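Side-chain contacts in Anapc5 protein (Xenopus laevis, PDB 5BPZ), which is a subunit of the anaphase-promoting complex (APC/C), a ubiquitin ligase of the cell cycle, seen here as its all-helical N-terminal domain: residues A[51-54]-A[55-58]; A[101-104]-A[105-108]; A[107-110]-A[111-115]; A[145-148]-A[149-153]. All coordinates share one frame; numbering follows the deposited sequence.

Contact 1: residues A[51-54]-A[55-58]; sequences SLVE and KRRL
Arg57 lays its guanidinium group against Val53, one turn earlier on helix 52-67: the methyl CG1 of Val53 sits over one face, toward the rim, 3.5 Å from NH2 of Arg57. With CG of Arg57 beside its own backbone N (chi1 -67°), the extended chain leads back toward the helix start and brings the charged end over the valine. Arg56 is bent at chi3 and meets two residues at once, NH1 lying 3.7 Å from CD2 of Leu52 while NH2 lies by CG2 of Val53. These arginines belong to the loose, exposed side, where their flat ends touch apolar branches and probably remain accessible to water. The tight part is the helix start, a capping box. OG of Ser51, the N-cap residue, accepts from Glu54 N at 3.2 Å, and Glu54 OE1 answers by taking the N-H of Ser51, 2.9 Å away and almost straight (175°). Serine suits the cap because its short hydroxyl reaches the first turn; glutamate suits the third helical position because its longer chain can reach back. Were an alanine here instead of Glu54, Ser51 N would probably be left without its carboxylate acceptor and the box reduced to one bond. Lys55 N binds Ser51 O at 3.0 Å, and the lysine's ammonium group turns off to Ser45 O. Glu54 OE2 stays 5.5 Å from NH1 of Arg57, not in contact; the glutamate bonds instead to Ser51 N, where its negative charge would probably also suit the positive end of the helix dipole.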
loop_
_atom_site.group_PDB
_atom_site.type_symbol
_atom_site.label_atom_id
_atom_site.label_comp_id
_atom_site.label_asym_id
_atom_site.label_seq_id
_atom_site.Cartn_x
_atom_site.Cartn_y
_atom_site.Cartn_z
ATOM N N SER A 51 -6.848 5.335 -18.693
ATOM C CA SER A 51 -7.983 4.496 -19.061
ATOM C C SER A 51 -7.962 3.168 -18.293
ATOM O O SER A 51 -6.916 2.777 -17.756
ATOM C CB SER A 51 -7.935 4.215 -20.559
ATOM O OG SER A 51 -6.814 3.413 -20.877
ATOM N N LEU A 52 -9.097 2.453 -18.292
ATOM C CA LEU A 52 -9.204 1.132 -17.665
ATOM C C LEU A 52 -8.232 0.115 -18.337
ATOM O O LEU A 52 -7.610 -0.696 -17.648
ATOM C CB LEU A 52 -10.655 0.631 -17.710
ATOM C CG LEU A 52 -10.971 -0.664 -16.948
ATOM C CD1 LEU A 52 -10.571 -0.568 -15.454
ATOM C CD2 LEU A 52 -12.421 -1.039 -17.109
ATOM N N VAL A 53 -8.062 0.214 -19.663
ATOM C CA VAL A 53 -7.128 -0.628 -20.403
ATOM C C VAL A 53 -5.677 -0.412 -19.890
ATOM O O VAL A 53 -4.988 -1.385 -19.579
ATOM C CB VAL A 53 -7.305 -0.427 -21.937
ATOM C CG1 VAL A 53 -6.067 -0.845 -22.718
ATOM C CG2 VAL A 53 -8.533 -1.181 -22.436
ATOM N N GLU A 54 -5.249 0.861 -19.756
ATOM C CA GLU A 54 -3.921 1.254 -19.260
ATOM C C GLU A 54 -3.733 0.777 -17.816
ATOM O O GLU A 54 -2.638 0.369 -17.453
ATOM C CB GLU A 54 -3.709 2.781 -19.358
ATOM C CG GLU A 54 -3.632 3.327 -20.778
ATOM C CD GLU A 54 -3.594 4.844 -20.868
ATOM O OE1 GLU A 54 -4.638 5.494 -20.620
ATOM O OE2 GLU A 54 -2.511 5.387 -21.185
ATOM N N LYS A 55 -4.810 0.798 -17.011
ATOM C CA LYS A 55 -4.810 0.333 -15.615
ATOM C C LYS A 55 -4.543 -1.165 -15.557
ATOM O O LYS A 55 -3.805 -1.612 -14.688
ATOM C CB LYS A 55 -6.156 0.630 -14.940
ATOM C CG LYS A 55 -6.285 2.051 -14.429
ATOM C CD LYS A 55 -7.657 2.304 -13.836
ATOM C CE LYS A 55 -7.792 3.749 -13.466
ATOM N NZ LYS A 55 -9.129 4.052 -12.885
ATOM N N ARG A 56 -5.145 -1.934 -16.493
ATOM C CA ARG A 56 -4.978 -3.380 -16.581
ATOM C C ARG A 56 -3.537 -3.741 -16.948
ATOM O O ARG A 56 -2.977 -4.671 -16.362
ATOM C CB ARG A 56 -6.037 -4.010 -17.504
ATOM C CG ARG A 56 -7.457 -3.839 -16.923
ATOM C CD ARG A 56 -8.489 -4.847 -17.391
ATOM N NE ARG A 56 -8.748 -4.728 -18.821
ATOM C CZ ARG A 56 -9.900 -4.347 -19.362
ATOM N NH1 ARG A 56 -10.947 -4.068 -18.593
ATOM N NH2 ARG A 56 -10.023 -4.263 -20.677
ATOM N N ARG A 57 -2.912 -2.936 -17.843
ATOM C CA ARG A 57 -1.517 -3.095 -18.265
ATOM C C ARG A 57 -0.607 -2.808 -17.074
ATOM O O ARG A 57 0.291 -3.594 -16.799
ATOM C CB ARG A 57 -1.165 -2.142 -19.423
ATOM C CG ARG A 57 -1.881 -2.429 -20.736
ATOM C CD ARG A 57 -1.334 -1.577 -21.872
ATOM N NE ARG A 57 -2.069 -1.807 -23.119
ATOM C CZ ARG A 57 -2.681 -0.858 -23.824
ATOM N NH1 ARG A 57 -2.644 0.406 -23.421
ATOM N NH2 ARG A 57 -3.335 -1.167 -24.933
ATOM N N LEU A 58 -0.860 -1.699 -16.354
ATOM C CA LEU A 58 -0.074 -1.301 -15.187
ATOM C C LEU A 58 -0.134 -2.306 -14.035
ATOM O O LEU A 58 0.880 -2.499 -13.364
ATOM C CB LEU A 58 -0.442 0.105 -14.716
ATOM C CG LEU A 58 0.059 1.247 -15.593
ATOM C CD1 LEU A 58 -0.420 2.557 -15.067
ATOM C CD2 LEU A 58 1.582 1.260 -15.698
#

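Contact 2: residues A[101-104]-A[105-108]; sequences GELK and DMEQ
CG of Asp105 stands anti to its carbonyl carbon (chi1 -65°), a torsion that swings the carboxylate back along the chain to Glu102, while Lys104, bent at chi4 (77°), curls its ammonium group alongside the same carboxylate. OD2 of Asp105 thus receives the N-H of Glu102 at 2.8 Å, on the anti lone pair, the one away from the other oxygen. OD1 faces NZ of Lys104 in a long salt bridge of 3.8 Å. CA of Gly101 lies 3.4 Å from OD2, and a CB at this place would run into that oxygen, so glycine fits. Near the start of helix 103-114, then, an acidic side chain folds back to bind a backbone N-H three residues earlier, and aspartate suits the place because its carboxylate can make that turn. A leucine in place of Asp105 would probably leave Glu102 N without this acceptor and Lys104 without its nearby opposite charge. Leu103 O is gripped twice, by Met106 N at 3.0 Å, well above the carbonyl plane, and by Glu107 N at 3.3 Å, in that plane. On the inner side, CD1 of Leu103 meets CE of Met106 at 3.9 Å, their chains crossing at a slant. Both are apolar and pack on Tyr153 of helix 146-164; Leu103 also touches Phe146 and Val149 there.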
loop_
_atom_site.group_PDB
_atom_site.type_symbol
_atom_site.label_atom_id
_atom_site.label_comp_id
_atom_site.label_asym_id
_atom_site.label_seq_id
_atom_site.Cartn_x
_atom_site.Cartn_y
_atom_site.Cartn_z
ATOM N N GLY A 101 -1.391 10.573 11.314
ATOM C CA GLY A 101 -2.725 10.502 11.897
ATOM C C GLY A 101 -2.732 9.761 13.220
ATOM O O GLY A 101 -1.940 10.072 14.116
ATOM N N GLU A 102 -3.627 8.765 13.341
ATOM C CA GLU A 102 -3.793 7.915 14.530
ATOM C C GLU A 102 -3.994 6.459 14.090
ATOM O O GLU A 102 -4.137 6.212 12.893
ATOM C CB GLU A 102 -4.987 8.392 15.383
ATOM C CG GLU A 102 -4.772 9.714 16.097
ATOM C CD GLU A 102 -4.010 9.635 17.407
ATOM O OE1 GLU A 102 -2.760 9.557 17.371
ATOM O OE2 GLU A 102 -4.665 9.691 18.473
ATOM N N LEU A 103 -4.004 5.498 15.047
ATOM C CA LEU A 103 -4.200 4.071 14.764
ATOM C C LEU A 103 -5.467 3.836 13.938
ATOM O O LEU A 103 -5.419 3.063 12.986
ATOM C CB LEU A 103 -4.197 3.227 16.060
ATOM C CG LEU A 103 -4.698 1.763 15.982
ATOM C CD1 LEU A 103 -3.817 0.896 15.072
ATOM C CD2 LEU A 103 -4.787 1.148 17.356
ATOM N N LYS A 104 -6.571 4.553 14.267
ATOM C CA LYS A 104 -7.864 4.490 13.565
ATOM C C LYS A 104 -7.751 4.718 12.049
ATOM O O LYS A 104 -8.522 4.129 11.294
ATOM C CB LYS A 104 -8.899 5.453 14.190
ATOM C CG LYS A 104 -8.510 6.935 14.174
ATOM C CD LYS A 104 -9.643 7.834 14.653
ATOM C CE LYS A 104 -9.267 9.298 14.636
ATOM N NZ LYS A 104 -9.301 9.871 13.263
ATOM N N ASP A 105 -6.785 5.559 11.615
ATOM C CA ASP A 105 -6.555 5.881 10.206
ATOM C C ASP A 105 -6.039 4.688 9.411
ATOM O O ASP A 105 -6.383 4.555 8.237
ATOM C CB ASP A 105 -5.653 7.115 10.060
ATOM C CG ASP A 105 -6.301 8.380 10.593
ATOM O OD1 ASP A 105 -7.407 8.730 10.117
ATOM O OD2 ASP A 105 -5.717 9.009 11.495
ATOM N N MET A 106 -5.252 3.801 10.063
ATOM C CA MET A 106 -4.751 2.572 9.450
ATOM C C MET A 106 -5.900 1.560 9.360
ATOM O O MET A 106 -6.072 0.941 8.316
ATOM C CB MET A 106 -3.556 2.000 10.235
ATOM C CG MET A 106 -2.854 0.847 9.517
ATOM S SD MET A 106 -1.574 -0.004 10.473
ATOM C CE MET A 106 -2.601 -0.782 11.791
ATOM N N GLU A 107 -6.709 1.437 10.440
ATOM C CA GLU A 107 -7.882 0.551 10.536
ATOM C C GLU A 107 -8.951 0.936 9.503
ATOM O O GLU A 107 -9.567 0.052 8.902
ATOM C CB GLU A 107 -8.487 0.587 11.954
ATOM C CG GLU A 107 -7.505 0.267 13.072
ATOM C CD GLU A 107 -8.088 0.312 14.470
ATOM O OE1 GLU A 107 -8.616 1.376 14.867
ATOM O OE2 GLU A 107 -7.982 -0.710 15.186
ATOM N N GLN A 108 -9.161 2.253 9.301
ATOM C CA GLN A 108 -10.112 2.804 8.335
ATOM C C GLN A 108 -9.650 2.524 6.901
ATOM O O GLN A 108 -10.492 2.321 6.031
ATOM C CB GLN A 108 -10.309 4.308 8.563
ATOM C CG GLN A 108 -11.524 4.900 7.849
ATOM C CD GLN A 108 -11.605 6.400 7.989
ATOM O OE1 GLN A 108 -10.632 7.078 8.352
ATOM N NE2 GLN A 108 -12.770 6.956 7.688
#

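Contact 3: residues A[107-110]-A[111-115]; sequences EQFF and DDLAD
Phe109 and Leu113, one turn apart, run side by side and point the same way, because both place CG anti to the backbone N (chi1 167° and -174°). Both methyls of Leu113 approach the end of the ring from the same side: CZ of Phe109 lies 4.1 Å from CD2 and equally far from CD1 of Leu113. Phe110 turns instead with its CG beside the backbone N, so that its ring departs from the Phe109 direction and offers one face, near the rim, to CD2 of Phe109. Large apolar groups suit this buried side. On the exposed side stand two aspartates, each with CG beside its own N. Asp111 thereby brings OD1 within 3.0 Å of Glu107 O, a meeting of two acceptors that is no hydrogen bond and is probably somewhat unfavourable. Asp112 lies alongside Gln108, its OD2 3.9 Å from CG of the glutamine, the carboxylate and amide planes turned 49° apart. Within this all-helical fold, helix 103-114 wedges its apolar side among three others: Phe109 reaches Leu38 and Val39 of helix 32-46 and Arg94 and Met98 of helix 85-99, while Phe110 stacks on Tyr141 and touches Ile138, both of helix 129-142.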
loop_
_atom_site.group_PDB
_atom_site.type_symbol
_atom_site.label_atom_id
_atom_site.label_comp_id
_atom_site.label_asym_id
_atom_site.label_seq_id
_atom_site.Cartn_x
_atom_site.Cartn_y
_atom_site.Cartn_z
ATOM N N GLU A 107 -6.709 1.437 10.440
ATOM C CA GLU A 107 -7.882 0.551 10.536
ATOM C C GLU A 107 -8.951 0.936 9.503
ATOM O O GLU A 107 -9.567 0.052 8.902
ATOM C CB GLU A 107 -8.487 0.587 11.954
ATOM C CG GLU A 107 -7.505 0.267 13.072
ATOM C CD GLU A 107 -8.088 0.312 14.470
ATOM O OE1 GLU A 107 -8.616 1.376 14.867
ATOM O OE2 GLU A 107 -7.982 -0.710 15.186
ATOM N N GLN A 108 -9.161 2.253 9.301
ATOM C CA GLN A 108 -10.112 2.804 8.335
ATOM C C GLN A 108 -9.650 2.524 6.901
ATOM O O GLN A 108 -10.492 2.321 6.031
ATOM C CB GLN A 108 -10.309 4.308 8.563
ATOM C CG GLN A 108 -11.524 4.900 7.849
ATOM C CD GLN A 108 -11.605 6.400 7.989
ATOM O OE1 GLN A 108 -10.632 7.078 8.352
ATOM N NE2 GLN A 108 -12.770 6.956 7.688
ATOM N N PHE A 109 -8.323 2.510 6.655
ATOM C CA PHE A 109 -7.776 2.189 5.331
ATOM C C PHE A 109 -8.118 0.737 4.974
ATOM O O PHE A 109 -8.523 0.466 3.844
ATOM C CB PHE A 109 -6.251 2.436 5.245
ATOM C CG PHE A 109 -5.616 1.813 4.011
ATOM C CD1 PHE A 109 -5.851 2.340 2.745
ATOM C CD2 PHE A 109 -4.849 0.657 4.113
ATOM C CE1 PHE A 109 -5.309 1.736 1.605
ATOM C CE2 PHE A 109 -4.302 0.057 2.972
ATOM C CZ PHE A 109 -4.538 0.601 1.726
ATOM N N PHE A 110 -7.942 -0.183 5.942
ATOM C CA PHE A 110 -8.232 -1.607 5.784
ATOM C C PHE A 110 -9.717 -1.876 5.544
ATOM O O PHE A 110 -10.038 -2.712 4.695
ATOM C CB PHE A 110 -7.685 -2.421 6.971
ATOM C CG PHE A 110 -6.228 -2.793 6.813
ATOM C CD1 PHE A 110 -5.852 -3.885 6.039
ATOM C CD2 PHE A 110 -5.231 -2.043 7.425
ATOM C CE1 PHE A 110 -4.504 -4.221 5.881
ATOM C CE2 PHE A 110 -3.883 -2.385 7.276
ATOM C CZ PHE A 110 -3.528 -3.466 6.500
ATOM N N ASP A 111 -10.612 -1.146 6.256
ATOM C CA ASP A 111 -12.073 -1.254 6.121
ATOM C C ASP A 111 -12.510 -0.807 4.720
ATOM O O ASP A 111 -13.222 -1.545 4.036
ATOM C CB ASP A 111 -12.801 -0.402 7.192
ATOM C CG ASP A 111 -12.668 -0.842 8.645
ATOM O OD1 ASP A 111 -11.943 -1.827 8.910
ATOM O OD2 ASP A 111 -13.263 -0.177 9.522
ATOM N N ASP A 112 -12.063 0.396 4.297
ATOM C CA ASP A 112 -12.361 0.987 2.988
ATOM C C ASP A 112 -11.820 0.151 1.828
ATOM O O ASP A 112 -12.494 0.031 0.808
ATOM C CB ASP A 112 -11.837 2.436 2.909
ATOM C CG ASP A 112 -12.567 3.441 3.792
ATOM O OD1 ASP A 112 -13.652 3.101 4.319
ATOM O OD2 ASP A 112 -12.056 4.571 3.950
ATOM N N LEU A 113 -10.617 -0.434 1.993
ATOM C CA LEU A 113 -9.963 -1.288 0.995
ATOM C C LEU A 113 -10.742 -2.594 0.790
ATOM O O LEU A 113 -10.856 -3.059 -0.347
ATOM C CB LEU A 113 -8.517 -1.583 1.419
ATOM C CG LEU A 113 -7.616 -2.340 0.450
ATOM C CD1 LEU A 113 -7.103 -1.436 -0.673
ATOM C CD2 LEU A 113 -6.455 -2.927 1.178
ATOM N N ALA A 114 -11.277 -3.173 1.888
ATOM C CA ALA A 114 -12.046 -4.412 1.866
ATOM C C ALA A 114 -13.397 -4.235 1.144
ATOM O O ALA A 114 -13.861 -5.166 0.484
ATOM C CB ALA A 114 -12.252 -4.917 3.281
ATOM N N ASP A 115 -14.003 -3.033 1.252
ATOM C CA ASP A 115 -15.263 -2.683 0.597
ATOM C C ASP A 115 -15.050 -2.126 -0.830
ATOM O O ASP A 115 -16.030 -1.867 -1.532
ATOM C CB ASP A 115 -16.062 -1.693 1.471
ATOM C CG ASP A 115 -17.561 -1.688 1.216
ATOM O OD1 ASP A 115 -18.217 -2.721 1.486
ATOM O OD2 ASP A 115 -18.086 -0.636 0.788
#

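Contact 4: residues A[145-148]-A[149-153]; sequences SFSQ and VYKLY
Val149 hangs from Ser145 by a backbone bond, its N 3.0 Å from Ser145 O. Its side chain can be followed outward in three steps. CB lies 3.8 Å from Phe146 O. CG2, beside the backbone N, falls back toward the helix start and comes within 4.2 Å of Ser145 O. CG1 stands anti to that N (chi1 152°), and the side chain as a whole packs on Leu103 of helix 103-114. A short apolar side chain such as valine suits this buried place between two helices. Ser145 is the N-cap of helix 146-164: its OG accepts from Gln148 N, a weak capping bond of 3.4 Å, though a fairly straight one. A serine hydroxyl is short enough to turn in toward the amide of that first turn, where no earlier carbonyl can serve. On the exposed flank, CG of Lys151 grazes Ser147 O at 3.2 Å before the chain bends at chi2 and carries its charge outward, as suits a lysine at the surface. Tyr150 keeps only its CB near the turn, 3.5 Å from Phe146 O, and sends its ring away from it. Phe146 also touches Leu103, and the hydroxyl of Tyr153 is hydrogen-bonded to Met98 O.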
loop_
_atom_site.group_PDB
_atom_site.type_symbol
_atom_site.label_atom_id
_atom_site.label_comp_id
_atom_site.label_asym_id
_atom_site.label_seq_id
_atom_site.Cartn_x
_atom_site.Cartn_y
_atom_site.Cartn_z
ATOM N N SER A 145 -4.538 -9.481 16.816
ATOM C CA SER A 145 -4.160 -9.456 18.220
ATOM C C SER A 145 -3.958 -7.962 18.302
ATOM O O SER A 145 -3.192 -7.414 17.496
ATOM C CB SER A 145 -2.856 -10.214 18.486
ATOM O OG SER A 145 -2.029 -9.601 19.458
ATOM N N PHE A 146 -4.730 -7.281 19.165
ATOM C CA PHE A 146 -4.664 -5.825 19.302
ATOM C C PHE A 146 -3.231 -5.312 19.487
ATOM O O PHE A 146 -2.902 -4.246 18.963
ATOM C CB PHE A 146 -5.604 -5.315 20.403
ATOM C CG PHE A 146 -5.873 -3.831 20.330
ATOM C CD1 PHE A 146 -6.652 -3.296 19.309
ATOM C CD2 PHE A 146 -5.326 -2.962 21.268
ATOM C CE1 PHE A 146 -6.872 -1.918 19.225
ATOM C CE2 PHE A 146 -5.564 -1.587 21.196
ATOM C CZ PHE A 146 -6.334 -1.074 20.174
ATOM N N SER A 147 -2.380 -6.107 20.185
ATOM C CA SER A 147 -0.952 -5.852 20.417
ATOM C C SER A 147 -0.235 -5.783 19.069
ATOM O O SER A 147 0.447 -4.800 18.796
ATOM C CB SER A 147 -0.343 -6.974 21.258
ATOM O OG SER A 147 1.075 -6.939 21.250
ATOM N N GLN A 148 -0.446 -6.814 18.216
ATOM C CA GLN A 148 0.144 -6.944 16.887
ATOM C C GLN A 148 -0.285 -5.815 15.937
ATOM O O GLN A 148 0.548 -5.335 15.158
ATOM C CB GLN A 148 -0.142 -8.332 16.299
ATOM C CG GLN A 148 0.599 -9.478 16.994
ATOM C CD GLN A 148 0.432 -10.801 16.276
ATOM O OE1 GLN A 148 -0.670 -11.345 16.151
ATOM N NE2 GLN A 148 1.535 -11.364 15.805
ATOM N N VAL A 149 -1.564 -5.363 16.035
ATOM C CA VAL A 149 -2.106 -4.256 15.228
ATOM C C VAL A 149 -1.474 -2.928 15.652
ATOM O O VAL A 149 -1.093 -2.131 14.788
ATOM C CB VAL A 149 -3.662 -4.232 15.207
ATOM C CG1 VAL A 149 -4.225 -2.826 15.002
ATOM C CG2 VAL A 149 -4.198 -5.166 14.137
ATOM N N TYR A 150 -1.341 -2.706 16.978
ATOM C CA TYR A 150 -0.721 -1.497 17.529
ATOM C C TYR A 150 0.752 -1.433 17.108
ATOM O O TYR A 150 1.203 -0.380 16.655
ATOM C CB TYR A 150 -0.878 -1.421 19.061
ATOM C CG TYR A 150 -0.503 -0.066 19.629
ATOM C CD1 TYR A 150 -1.427 0.974 19.672
ATOM C CD2 TYR A 150 0.787 0.188 20.089
ATOM C CE1 TYR A 150 -1.082 2.231 20.172
ATOM C CE2 TYR A 150 1.146 1.441 20.586
ATOM C CZ TYR A 150 0.206 2.460 20.629
ATOM O OH TYR A 150 0.547 3.696 21.126
ATOM N N LYS A 151 1.482 -2.572 17.209
ATOM C CA LYS A 151 2.894 -2.665 16.804
ATOM C C LYS A 151 3.043 -2.517 15.282
ATOM O O LYS A 151 4.104 -2.102 14.813
ATOM C CB LYS A 151 3.568 -3.968 17.305
ATOM C CG LYS A 151 3.560 -4.192 18.825
ATOM C CD LYS A 151 4.400 -3.188 19.607
ATOM C CE LYS A 151 4.077 -3.228 21.080
ATOM N NZ LYS A 151 4.756 -2.132 21.818
ATOM N N LEU A 152 1.969 -2.812 14.517
ATOM C CA LEU A 152 1.967 -2.640 13.065
ATOM C C LEU A 152 1.870 -1.153 12.709
ATOM O O LEU A 152 2.597 -0.689 11.824
ATOM C CB LEU A 152 0.843 -3.452 12.399
ATOM C CG LEU A 152 0.676 -3.302 10.879
ATOM C CD1 LEU A 152 1.921 -3.784 10.120
ATOM C CD2 LEU A 152 -0.586 -3.997 10.409
ATOM N N TYR A 153 0.999 -0.409 13.414
ATOM C CA TYR A 153 0.838 1.025 13.198
ATOM C C TYR A 153 2.095 1.808 13.586
ATOM O O TYR A 153 2.452 2.743 12.870
ATOM C CB TYR A 153 -0.417 1.581 13.904
ATOM C CG TYR A 153 -0.610 3.064 13.667
ATOM C CD1 TYR A 153 -0.919 3.553 12.398
ATOM C CD2 TYR A 153 -0.396 3.988 14.689
ATOM C CE1 TYR A 153 -1.040 4.920 12.159
ATOM C CE2 TYR A 153 -0.514 5.359 14.461
ATOM C CZ TYR A 153 -0.823 5.819 13.191
ATOM O OH TYR A 153 -0.934 7.164 12.952
#

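Along the chain the contacts come in series, except that contacts 2 and 3 share Glu107 and Gln108 and together span helix 103-114, their centres 10 Å apart. Contact 1 opens helix 52-67 on the far side of the domain, its centre about 30 Å from that of contact 2 and 35 Å from that of contact 4. Contact 4 opens helix 146-164 and packs against contact 2, Met106 CE lying 3.6 Å from Val149 O. Contacts 1 and 4 thus lie at helix starts, contact 2 near the beginning of helix 103-114 and contact 3 on its later half. In this compact domain that helix packs against the last helix at one end and against helices 32-46, 85-99 and 129-142 further along.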